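Local coordinates for putative transcription regulator (Lactobacillus plantarum, PDB 3K69), which probably binds DNA as a dimeric, Rrf2-type winged helix-turn-helix transcription regulator and thereby controls the expression of target genes, at the interface of chains A and B. Coordinates in Å, arbitrary orientation; residue numbers count along the deposited sequence, not the author numbering. Chains: chain A/B, Putative transcription regulator.

Contact 1: the interface of chains A and B. Residues chain A 16, 19-20, 37, 147; chain B 98-99, 112, 116.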
loop_
_atom_site.group_PDB
_atom_site.type_symbol
_atom_site.label_atom_id
_atom_site.label_comp_id
_atom_site.label_asym_id
_atom_site.label_seq_id
_atom_site.Cartn_x
_atom_site.Cartn_y
_atom_site.Cartn_z
ATOM N N HIS A 16 -5.207 -16.334 8.645
ATOM C CA HIS A 16 -4.878 -17.173 9.791
ATOM C C HIS A 16 -6.129 -17.961 10.293
ATOM O O HIS A 16 -6.052 -19.173 10.587
ATOM C CB HIS A 16 -4.267 -16.296 10.880
ATOM C CG HIS A 16 -3.535 -17.047 11.928
ATOM N ND1 HIS A 16 -2.474 -16.504 12.627
ATOM C CD2 HIS A 16 -3.706 -18.306 12.407
ATOM C CE1 HIS A 16 -2.033 -17.398 13.498
ATOM N NE2 HIS A 16 -2.756 -18.504 13.375
ATOM N N LEU A 19 -6.974 -20.747 7.811
ATOM C CA LEU A 19 -6.023 -21.847 7.969
ATOM C C LEU A 19 -6.305 -22.658 9.245
ATOM O O LEU A 19 -6.239 -23.883 9.243
ATOM C CB LEU A 19 -4.587 -21.353 7.942
ATOM C CG LEU A 19 -4.078 -20.770 6.625
ATOM C CD1 LEU A 19 -2.843 -19.948 6.946
ATOM C CD2 LEU A 19 -3.812 -21.838 5.618
ATOM N N TYR A 20 -6.670 -21.978 10.317
ATOM C CA TYR A 20 -6.938 -22.647 11.573
ATOM C C TYR A 20 -8.161 -23.548 11.432
ATOM O O TYR A 20 -8.123 -24.742 11.812
ATOM C CB TYR A 20 -7.140 -21.655 12.708
ATOM C CG TYR A 20 -7.250 -22.332 14.054
ATOM C CD1 TYR A 20 -6.100 -22.585 14.814
ATOM C CD2 TYR A 20 -8.487 -22.757 14.560
ATOM C CE1 TYR A 20 -6.169 -23.219 16.065
ATOM C CE2 TYR A 20 -8.567 -23.410 15.824
ATOM C CZ TYR A 20 -7.403 -23.615 16.571
ATOM O OH TYR A 20 -7.440 -24.260 17.798
ATOM N N SER A 37 -5.221 -18.681 19.131
ATOM C CA SER A 37 -4.283 -18.956 18.027
ATOM C C SER A 37 -3.745 -17.682 17.338
ATOM O O SER A 37 -2.568 -17.605 17.010
ATOM C CB SER A 37 -4.929 -19.891 16.980
ATOM O OG SER A 37 -4.141 -20.018 15.793
ATOM N N LEU A 147 3.180 -21.803 3.153
ATOM C CA LEU A 147 3.258 -22.071 4.592
ATOM C C LEU A 147 3.939 -23.397 4.870
ATOM O O LEU A 147 4.659 -23.514 5.856
ATOM C CB LEU A 147 1.852 -22.156 5.138
ATOM C CG LEU A 147 1.562 -21.864 6.593
ATOM C CD1 LEU A 147 1.538 -20.340 6.879
ATOM C CD2 LEU A 147 0.216 -22.543 6.900
ATOM N N THR B 98 -0.405 -11.778 12.136
ATOM C CA THR B 98 -0.948 -12.467 13.340
ATOM C C THR B 98 -0.045 -13.626 13.844
ATOM O O THR B 98 1.010 -13.900 13.262
ATOM C CB THR B 98 -2.369 -13.071 13.016
ATOM O OG1 THR B 98 -2.253 -13.978 11.904
ATOM C CG2 THR B 98 -3.422 -11.944 12.710
ATOM N N GLY B 99 -0.466 -14.320 14.903
ATOM C CA GLY B 99 0.320 -15.427 15.477
ATOM C C GLY B 99 1.377 -14.913 16.459
ATOM O O GLY B 99 1.250 -13.776 16.950
ATOM N N ILE B 112 0.738 -23.595 11.766
ATOM C CA ILE B 112 0.265 -22.310 11.238
ATOM C C ILE B 112 1.022 -21.195 11.900
ATOM O O ILE B 112 1.632 -20.388 11.228
ATOM C CB ILE B 112 -1.258 -22.075 11.434
ATOM C CG1 ILE B 112 -2.068 -23.150 10.713
ATOM C CG2 ILE B 112 -1.664 -20.718 10.922
ATOM C CD1 ILE B 112 -3.351 -23.430 11.376
ATOM N N ILE B 116 3.385 -18.690 9.521
ATOM C CA ILE B 116 2.575 -17.618 8.974
ATOM C C ILE B 116 3.369 -16.341 8.762
ATOM O O ILE B 116 3.221 -15.663 7.737
ATOM C CB ILE B 116 1.279 -17.410 9.842
ATOM C CG1 ILE B 116 0.314 -16.427 9.190
ATOM C CG2 ILE B 116 1.590 -16.895 11.227
ATOM C CD1 ILE B 116 -0.398 -16.959 8.022
#
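A:His16, on helix 9-22 of one subunit, meets B:Thr98 and B:Ile112 of the other, where the probable DNA-binding domain of chain A rests on the long helix 111-136 of chain B and the loop ahead of it. The polar contact is a short hydrogen bond, 2.6 Å from ND1 of the A:His16 imidazole to the hydroxyl OG1 of B:Thr98, with 150° at the hydrogen; the donor is not settled by the coordinates. The two side chains run antiparallel, side by side. CG of A:His16 stands anti to the backbone N (chi1 -163°), which carries the ring outward from its helix to the partner. At the other end of the ring, NE2 makes a weak bond of 3.2 Å to OG of A:Ser37 in its own chain, a second-shell contact that may help hold the ring's rotation. The backbone of B:Gly99 lines the imidazole edge in the ring plane, its CA 3.7 Å from CE1 of A:His16.

The remaining contacts are apolar. The CG2 methyl of B:Ile112 comes in above the ring plane, 3.5 Å from CD2 of A:His16, while its other branch runs to helix 9-22 and puts CD1 at 3.7 Å from CA of A:Tyr20. B:Ile116 meets two leucines: its CD1 is 4.0 Å from CD1 of A:Leu19, and the CD1 methyl of A:Leu147, on helix 140-148, touches backbone CA of B:Ile116 at 3.6 Å.

Contact 2: the interface of chains A and B. Residues chain A 9, 11-12, 15-16, 143; chain B 96-98, 116, 120.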
loop_
_atom_site.group_PDB
_atom_site.type_symbol
_atom_site.label_atom_id
_atom_site.label_comp_id
_atom_site.label_asym_id
_atom_site.label_seq_id
_atom_site.Cartn_x
_atom_site.Cartn_y
_atom_site.Cartn_z
ATOM N N LEU A 9 -4.347 -5.264 9.450
ATOM C CA LEU A 9 -4.219 -6.548 10.169
ATOM C C LEU A 9 -5.353 -7.551 9.818
ATOM O O LEU A 9 -5.212 -8.779 9.986
ATOM C CB LEU A 9 -4.163 -6.301 11.669
ATOM C CG LEU A 9 -3.810 -7.439 12.627
ATOM C CD1 LEU A 9 -2.484 -8.193 12.284
ATOM C CD2 LEU A 9 -3.744 -6.835 14.010
ATOM N N PHE A 11 -6.533 -8.650 6.967
ATOM C CA PHE A 11 -6.214 -9.669 5.984
ATOM C C PHE A 11 -5.565 -10.893 6.666
ATOM O O PHE A 11 -5.999 -12.048 6.469
ATOM C CB PHE A 11 -5.307 -9.122 4.880
ATOM C CG PHE A 11 -4.907 -10.173 3.825
ATOM C CD1 PHE A 11 -5.853 -10.686 2.951
ATOM C CD2 PHE A 11 -3.609 -10.585 3.691
ATOM C CE1 PHE A 11 -5.507 -11.631 2.005
ATOM C CE2 PHE A 11 -3.250 -11.497 2.712
ATOM C CZ PHE A 11 -4.214 -12.023 1.873
ATOM N N SER A 12 -4.533 -10.646 7.462
ATOM C CA SER A 12 -3.877 -11.732 8.207
ATOM C C SER A 12 -4.818 -12.448 9.160
ATOM O O SER A 12 -4.770 -13.656 9.285
ATOM C CB SER A 12 -2.663 -11.195 8.972
ATOM O OG SER A 12 -1.971 -12.234 9.686
ATOM N N VAL A 15 -6.787 -14.774 6.823
ATOM C CA VAL A 15 -5.929 -15.841 6.404
ATOM C C VAL A 15 -5.665 -16.838 7.512
ATOM O O VAL A 15 -5.870 -18.043 7.337
ATOM C CB VAL A 15 -4.578 -15.300 5.840
ATOM C CG1 VAL A 15 -3.629 -16.416 5.590
ATOM C CG2 VAL A 15 -4.780 -14.469 4.529
ATOM N N HIS A 16 -5.207 -16.334 8.645
ATOM C CA HIS A 16 -4.878 -17.173 9.791
ATOM C C HIS A 16 -6.129 -17.961 10.293
ATOM O O HIS A 16 -6.052 -19.173 10.587
ATOM C CB HIS A 16 -4.267 -16.296 10.880
ATOM C CG HIS A 16 -3.535 -17.047 11.928
ATOM N ND1 HIS A 16 -2.474 -16.504 12.627
ATOM C CD2 HIS A 16 -3.706 -18.306 12.407
ATOM C CE1 HIS A 16 -2.033 -17.398 13.498
ATOM N NE2 HIS A 16 -2.756 -18.504 13.375
ATOM N N LEU A 143 -1.399 -20.257 -0.774
ATOM C CA LEU A 143 -0.864 -19.699 0.456
ATOM C C LEU A 143 -0.511 -20.818 1.415
ATOM O O LEU A 143 0.542 -20.803 2.022
ATOM C CB LEU A 143 -1.803 -18.667 1.096
ATOM C CG LEU A 143 -1.240 -17.820 2.265
ATOM C CD1 LEU A 143 -1.908 -16.447 2.300
ATOM C CD2 LEU A 143 -1.371 -18.525 3.620
ATOM N N PHE B 96 1.292 -6.083 10.654
ATOM C CA PHE B 96 0.198 -6.592 9.828
ATOM C C PHE B 96 0.041 -8.118 9.839
ATOM O O PHE B 96 -0.729 -8.661 9.070
ATOM C CB PHE B 96 0.466 -6.165 8.405
ATOM C CG PHE B 96 0.561 -4.687 8.229
ATOM C CD1 PHE B 96 -0.464 -3.865 8.654
ATOM C CD2 PHE B 96 1.665 -4.121 7.616
ATOM C CE1 PHE B 96 -0.394 -2.501 8.471
ATOM C CE2 PHE B 96 1.736 -2.756 7.425
ATOM C CZ PHE B 96 0.698 -1.947 7.854
ATOM N N ILE B 97 0.808 -8.787 10.682
ATOM C CA ILE B 97 0.840 -10.232 10.742
ATOM C C ILE B 97 0.422 -10.737 12.148
ATOM O O ILE B 97 0.840 -10.203 13.198
ATOM C CB ILE B 97 2.245 -10.749 10.314
ATOM C CG1 ILE B 97 2.553 -10.323 8.863
ATOM C CG2 ILE B 97 2.411 -12.258 10.627
ATOM C CD1 ILE B 97 3.998 -10.568 8.462
ATOM N N THR B 98 -0.405 -11.778 12.136
ATOM C CA THR B 98 -0.948 -12.467 13.340
ATOM C C THR B 98 -0.045 -13.626 13.844
ATOM O O THR B 98 1.010 -13.900 13.262
ATOM C CB THR B 98 -2.369 -13.071 13.016
ATOM O OG1 THR B 98 -2.253 -13.978 11.904
ATOM C CG2 THR B 98 -3.422 -11.944 12.710
ATOM N N ILE B 116 3.385 -18.690 9.521
ATOM C CA ILE B 116 2.575 -17.618 8.974
ATOM C C ILE B 116 3.369 -16.341 8.762
ATOM O O ILE B 116 3.221 -15.663 7.737
ATOM C CB ILE B 116 1.279 -17.410 9.842
ATOM C CG1 ILE B 116 0.314 -16.427 9.190
ATOM C CG2 ILE B 116 1.590 -16.895 11.227
ATOM C CD1 ILE B 116 -0.398 -16.959 8.022
ATOM N N LEU B 120 3.525 -14.701 5.005
ATOM C CA LEU B 120 2.933 -13.379 4.760
ATOM C C LEU B 120 3.934 -12.317 4.465
ATOM O O LEU B 120 3.685 -11.443 3.627
ATOM C CB LEU B 120 2.001 -12.953 5.899
ATOM C CG LEU B 120 0.701 -13.742 5.965
ATOM C CD1 LEU B 120 -0.031 -13.313 7.228
ATOM C CD2 LEU B 120 -0.170 -13.547 4.674
HETATM O O HOH W 1 -2.890 -8.185 7.341
#
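Helix 9-22 of the winged helix-turn-helix domain of chain A lies here against the 3-10 helix 94-96 and the following loop of chain B, with A:Ser12 facing B:Thr98 and B:Phe96. The hydroxyl OG of A:Ser12 is gripped twice by one residue: the backbone N of B:Thr98 donates to it over 2.9 Å (152° at the hydrogen), and OG1 of B:Thr98 lies 2.8 Å from the same OG. As OG1 also bonds A:His16, a short polar chain runs from backbone amide through two hydroxyls to the imidazole. With OG anti to the backbone N (chi1 -178°), the serine hydroxyl projects off the helix straight to the loop. B:Thr98 holds its own OG1 between backbone N and carbonyl carbon, the crowded position, from which it serves both A:Ser12 and A:His16.

Two residues earlier in chain B, at B:Phe96, water 1 joins the backbones, 3.0 Å from N of A:Ser12 and 2.8 Å from O of B:Phe96. That amide sits in the first turn of helix 9-22, and the water links it to the carbonyl oxygen in the other subunit.

Apolar groups close the flanks. The CD1 methyl of A:Leu9 packs on the backbone of B:Phe96, 3.5 Å from its C. From helix 111-136, B:Leu120 splits its branches: CD2 reaches toward A:Leu143 and the ring of A:Phe11, while CD1 lies 3.8 Å from CB of A:Ser12.

Contact 3: the interface of chains A and B. Residues chain A 123-124, 126-128, 130; chain B 131, 134-135.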
loop_
_atom_site.group_PDB
_atom_site.type_symbol
_atom_site.label_atom_id
_atom_site.label_comp_id
_atom_site.label_asym_id
_atom_site.label_seq_id
_atom_site.Cartn_x
_atom_site.Cartn_y
_atom_site.Cartn_z
ATOM N N LEU A 123 -3.009 8.320 -10.574
ATOM C CA LEU A 123 -1.756 7.641 -10.324
ATOM C C LEU A 123 -1.866 6.536 -9.218
ATOM O O LEU A 123 -1.547 5.365 -9.458
ATOM C CB LEU A 123 -0.669 8.651 -9.987
ATOM C CG LEU A 123 0.761 8.087 -9.850
ATOM C CD1 LEU A 123 1.335 7.575 -11.170
ATOM C CD2 LEU A 123 1.724 9.064 -9.145
ATOM N N PHE A 124 -2.308 6.940 -8.031
ATOM C CA PHE A 124 -2.465 6.057 -6.861
ATOM C C PHE A 124 -3.501 4.960 -7.115
ATOM O O PHE A 124 -3.316 3.819 -6.699
ATOM C CB PHE A 124 -2.927 6.865 -5.646
ATOM C CG PHE A 124 -1.930 7.853 -5.121
ATOM C CD1 PHE A 124 -0.560 7.665 -5.250
ATOM C CD2 PHE A 124 -2.357 8.968 -4.443
ATOM C CE1 PHE A 124 0.356 8.612 -4.709
ATOM C CE2 PHE A 124 -1.457 9.913 -3.915
ATOM C CZ PHE A 124 -0.099 9.711 -4.047
ATOM N N VAL A 126 -4.471 3.667 -10.189
ATOM C CA VAL A 126 -3.896 2.695 -11.107
ATOM C C VAL A 126 -2.855 1.796 -10.397
ATOM O O VAL A 126 -2.826 0.569 -10.608
ATOM C CB VAL A 126 -3.291 3.403 -12.374
ATOM C CG1 VAL A 126 -2.602 2.400 -13.260
ATOM C CG2 VAL A 126 -4.439 4.155 -13.165
ATOM N N ALA A 127 -1.983 2.420 -9.590
ATOM C CA ALA A 127 -0.940 1.708 -8.875
ATOM C C ALA A 127 -1.596 0.704 -7.949
ATOM O O ALA A 127 -1.145 -0.414 -7.859
ATOM C CB ALA A 127 -0.029 2.695 -8.045
ATOM N N ASP A 128 -2.659 1.103 -7.261
ATOM C CA ASP A 128 -3.332 0.191 -6.339
ATOM C C ASP A 128 -3.983 -1.007 -7.093
ATOM O O ASP A 128 -3.943 -2.138 -6.600
ATOM C CB ASP A 128 -4.353 0.925 -5.468
ATOM C CG ASP A 128 -4.947 0.015 -4.406
ATOM O OD1 ASP A 128 -4.214 -0.331 -3.455
ATOM O OD2 ASP A 128 -6.125 -0.345 -4.570
ATOM N N GLN A 130 -2.691 -2.377 -9.753
ATOM C CA GLN A 130 -1.543 -3.239 -10.066
ATOM C C GLN A 130 -1.131 -4.047 -8.819
ATOM O O GLN A 130 -0.851 -5.239 -8.900
ATOM C CB GLN A 130 -0.394 -2.411 -10.641
ATOM C CG GLN A 130 0.917 -3.199 -10.808
ATOM C CD GLN A 130 1.805 -2.700 -11.944
ATOM O OE1 GLN A 130 1.294 -2.298 -13.002
ATOM N NE2 GLN A 130 3.154 -2.743 -11.738
ATOM N N TYR B 131 3.852 -3.352 -6.758
ATOM C CA TYR B 131 3.332 -1.992 -6.585
ATOM C C TYR B 131 4.349 -0.953 -6.994
ATOM O O TYR B 131 4.045 -0.025 -7.775
ATOM C CB TYR B 131 2.884 -1.774 -5.131
ATOM C CG TYR B 131 2.354 -0.398 -4.811
ATOM C CD1 TYR B 131 1.155 0.013 -5.309
ATOM C CD2 TYR B 131 3.048 0.474 -3.971
ATOM C CE1 TYR B 131 0.641 1.275 -5.014
ATOM C CE2 TYR B 131 2.565 1.724 -3.689
ATOM C CZ TYR B 131 1.358 2.132 -4.224
ATOM O OH TYR B 131 0.825 3.375 -3.985
ATOM N N TYR B 134 5.253 -0.305 -10.651
ATOM C CA TYR B 134 4.343 0.568 -11.400
ATOM C C TYR B 134 4.948 1.981 -11.604
ATOM O O TYR B 134 5.008 2.488 -12.737
ATOM C CB TYR B 134 2.957 0.664 -10.739
ATOM C CG TYR B 134 2.101 1.726 -11.377
ATOM C CD1 TYR B 134 1.506 1.500 -12.626
ATOM C CD2 TYR B 134 1.987 2.980 -10.809
ATOM C CE1 TYR B 134 0.788 2.472 -13.242
ATOM C CE2 TYR B 134 1.233 3.951 -11.415
ATOM C CZ TYR B 134 0.641 3.688 -12.639
ATOM O OH TYR B 134 -0.083 4.662 -13.269
ATOM N N TYR B 135 5.408 2.594 -10.519
ATOM C CA TYR B 135 5.943 3.951 -10.575
ATOM C C TYR B 135 7.245 4.030 -11.357
ATOM O O TYR B 135 7.477 5.019 -12.040
ATOM C CB TYR B 135 6.135 4.513 -9.182
ATOM C CG TYR B 135 4.874 4.627 -8.346
ATOM C CD1 TYR B 135 4.066 5.748 -8.441
ATOM C CD2 TYR B 135 4.542 3.668 -7.415
ATOM C CE1 TYR B 135 2.980 5.884 -7.666
ATOM C CE2 TYR B 135 3.418 3.794 -6.639
ATOM C CZ TYR B 135 2.638 4.906 -6.775
ATOM O OH TYR B 135 1.530 5.101 -6.011
HETATM O O HOH W 2 -1.869 3.639 -4.333
#
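A:Ala127 of one long helix, 111-136, is met by three tyrosines from the same helix of the other subunit, B:Tyr131, B:Tyr134 and B:Tyr135, and most of the contact is apolar. The small CB methyl sits 3.4 Å from CE1 of B:Tyr131 and equally close to CD2 of B:Tyr134, with CZ of B:Tyr135 a little farther off. One face of the B:Tyr134 ring lies over the A:Ala127 backbone, its rim above CA. Farther along that ring A:Val126 crosses at about a right angle and sets CG1 3.4 Å from CE1 of B:Tyr134. A:Leu123 divides its methyls, CD1 going to CE2 of B:Tyr134 at 3.6 Å and CD2 to the edge of the B:Tyr135 ring, in its plane. At the CB end of the B:Tyr134 side chain, A:Gln130 stretches out beyond CG and turns its amide 85° to the ring, packing by its CD against CB.

Polar contacts are indirect. OH of B:Tyr135 donates to OH of B:Tyr131 over 2.8 Å, tying two of the tyrosines together within their own chain. The B:Tyr131 phenol then reaches water 2 at 2.7 Å from its OH, and the water lies 2.8 Å from the backbone O of A:Phe124, so OH of B:Tyr131 has both a phenol and a water as partners.

Packed this way, the two roughly antiparallel helices join along their C-terminal halves, which probably makes this part of the core holding the dimer together.

Contact 4: the interface of chains A and B. Residues chain A 97-99, 112, 116, 120; chain B 12-13, 16, 37-38.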
loop_
_atom_site.group_PDB
_atom_site.type_symbol
_atom_site.label_atom_id
_atom_site.label_comp_id
_atom_site.label_asym_id
_atom_site.label_seq_id
_atom_site.Cartn_x
_atom_site.Cartn_y
_atom_site.Cartn_z
ATOM N N ILE A 97 -2.693 13.583 -0.469
ATOM C CA ILE A 97 -2.541 14.560 -1.524
ATOM C C ILE A 97 -2.489 15.998 -0.944
ATOM O O ILE A 97 -3.267 16.380 -0.043
ATOM C CB ILE A 97 -3.673 14.382 -2.578
ATOM C CG1 ILE A 97 -3.596 12.977 -3.213
ATOM C CG2 ILE A 97 -3.713 15.572 -3.571
ATOM C CD1 ILE A 97 -4.810 12.635 -4.059
ATOM N N THR A 98 -1.559 16.779 -1.487
ATOM C CA THR A 98 -1.305 18.202 -1.128
ATOM C C THR A 98 -2.147 19.206 -1.961
ATOM O O THR A 98 -2.936 18.803 -2.823
ATOM C CB THR A 98 0.217 18.547 -1.354
ATOM O OG1 THR A 98 0.560 18.286 -2.728
ATOM C CG2 THR A 98 1.148 17.732 -0.383
ATOM N N GLY A 99 -1.964 20.507 -1.728
ATOM C CA GLY A 99 -2.724 21.545 -2.446
ATOM C C GLY A 99 -4.083 21.802 -1.789
ATOM O O GLY A 99 -4.265 21.450 -0.609
ATOM N N ILE A 112 -0.900 24.007 -10.889
ATOM C CA ILE A 112 -0.475 22.844 -10.102
ATOM C C ILE A 112 -1.539 22.511 -9.096
ATOM O O ILE A 112 -2.030 21.401 -9.072
ATOM C CB ILE A 112 0.875 23.048 -9.362
ATOM C CG1 ILE A 112 2.002 23.317 -10.357
ATOM C CG2 ILE A 112 1.223 21.841 -8.530
ATOM C CD1 ILE A 112 3.059 24.172 -9.795
ATOM N N ILE A 116 -3.421 18.780 -9.330
ATOM C CA ILE A 116 -2.641 17.787 -8.614
ATOM C C ILE A 116 -3.506 16.691 -8.018
ATOM O O ILE A 116 -3.159 15.504 -8.075
ATOM C CB ILE A 116 -1.700 18.481 -7.561
ATOM C CG1 ILE A 116 -0.731 17.489 -6.929
ATOM C CG2 ILE A 116 -2.472 19.141 -6.444
ATOM C CD1 ILE A 116 0.359 17.057 -7.812
ATOM N N LEU A 120 -2.775 12.793 -9.068
ATOM C CA LEU A 120 -2.326 11.834 -8.050
ATOM C C LEU A 120 -3.333 10.787 -7.725
ATOM O O LEU A 120 -2.971 9.627 -7.495
ATOM C CB LEU A 120 -1.839 12.540 -6.780
ATOM C CG LEU A 120 -0.520 13.280 -6.949
ATOM C CD1 LEU A 120 -0.258 14.048 -5.663
ATOM C CD2 LEU A 120 0.657 12.307 -7.314
ATOM N N SER B 12 3.563 13.116 -2.203
ATOM C CA SER B 12 2.873 14.287 -2.766
ATOM C C SER B 12 3.581 15.595 -2.459
ATOM O O SER B 12 3.666 16.465 -3.303
ATOM C CB SER B 12 1.425 14.344 -2.266
ATOM O OG SER B 12 0.705 15.457 -2.823
ATOM N N VAL B 13 4.095 15.747 -1.245
ATOM C CA VAL B 13 4.872 16.940 -0.893
ATOM C C VAL B 13 6.051 17.101 -1.851
ATOM O O VAL B 13 6.292 18.198 -2.319
ATOM C CB VAL B 13 5.351 16.912 0.558
ATOM C CG1 VAL B 13 6.326 18.094 0.845
ATOM C CG2 VAL B 13 4.140 16.965 1.479
ATOM N N HIS B 16 4.638 17.783 -5.560
ATOM C CA HIS B 16 4.105 19.140 -5.603
ATOM C C HIS B 16 5.250 20.199 -5.527
ATOM O O HIS B 16 5.258 21.194 -6.282
ATOM C CB HIS B 16 3.086 19.302 -4.480
ATOM C CG HIS B 16 2.190 20.472 -4.634
ATOM N ND1 HIS B 16 0.906 20.497 -4.125
ATOM C CD2 HIS B 16 2.384 21.671 -5.242
ATOM C CE1 HIS B 16 0.356 21.668 -4.406
ATOM N NE2 HIS B 16 1.229 22.392 -5.094
ATOM N N SER B 37 1.891 27.156 -1.081
ATOM C CA SER B 37 1.367 26.379 -2.220
ATOM C C SER B 37 0.884 24.963 -1.834
ATOM O O SER B 37 -0.142 24.505 -2.317
ATOM C CB SER B 37 2.415 26.290 -3.351
ATOM O OG SER B 37 2.037 25.375 -4.383
ATOM N N LEU B 38 1.611 24.279 -0.954
ATOM C CA LEU B 38 1.232 22.922 -0.584
ATOM C C LEU B 38 0.083 22.867 0.433
ATOM O O LEU B 38 -0.460 21.785 0.696
ATOM C CB LEU B 38 2.448 22.138 -0.087
ATOM C CG LEU B 38 3.246 21.499 -1.231
ATOM C CD1 LEU B 38 3.706 22.534 -2.287
ATOM C CD2 LEU B 38 4.419 20.778 -0.622
#
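B:His16 and A:Thr98 lie side by side, pointing opposite ways, at the point where the winged helix-turn-helix domain of chain B, of the type seen in Rrf2 regulators, docks on chain A. The B:His16 ring is held between two aliphatic groups on opposite faces: CD1 of B:Leu38, from its own chain, is 3.3 Å above one face and offset toward the rim, and CG2 of A:Ile112 approaches obliquely from the other, 3.5 Å from NE2. The imidazole edge is met in plane by backbone atoms of the A:Thr98-A:Gly99 loop, and ND1 bonds the threonine hydroxyl OG1 at 2.6 Å. CG of B:His16, anti to its backbone N (chi1 -163°), places the ring between these groups.

A:Thr98 uses its branches differently. OG1 also reaches OG of B:Ser12 at 2.8 Å, a hydroxyl that takes the N-H of A:Thr98 as well. The CG2 methyl, anti to the carbonyl carbon, instead turns to helix 9-22, where B:Val13 crosses it at about a right angle with CG2 of B:Val13 3.6 Å from CG2 of A:Thr98. A:Leu120 of the long helix reaches B:Ser12 with its CD1 methyl, 3.8 Å from the serine CB.

A backbone bond extends the docking to helix 31-38: N of A:Gly99 donates to O of B:Leu38 over 3.1 Å, from above the carbonyl plane.

Contacts 1 and 2 are neighbours, the centres of their C-alpha atoms about 7 Å apart, and share A:His16, B:Thr98 and B:Ile116. Contact 4 lies at the opposite end of the interface, about 41 Å from contact 1 and 34 Å from contact 2, and repeats much of their chemistry with the chains exchanged, as the two-fold symmetry requires. Contact 3 sits between, about 29 Å from contact 1 and 18 Å from contact 4. Helix 111-136 runs through all four. Each subunit thus lends its long helix to the partner's probable DNA-binding domain, an arrangement that would fix the two domains relative to each other.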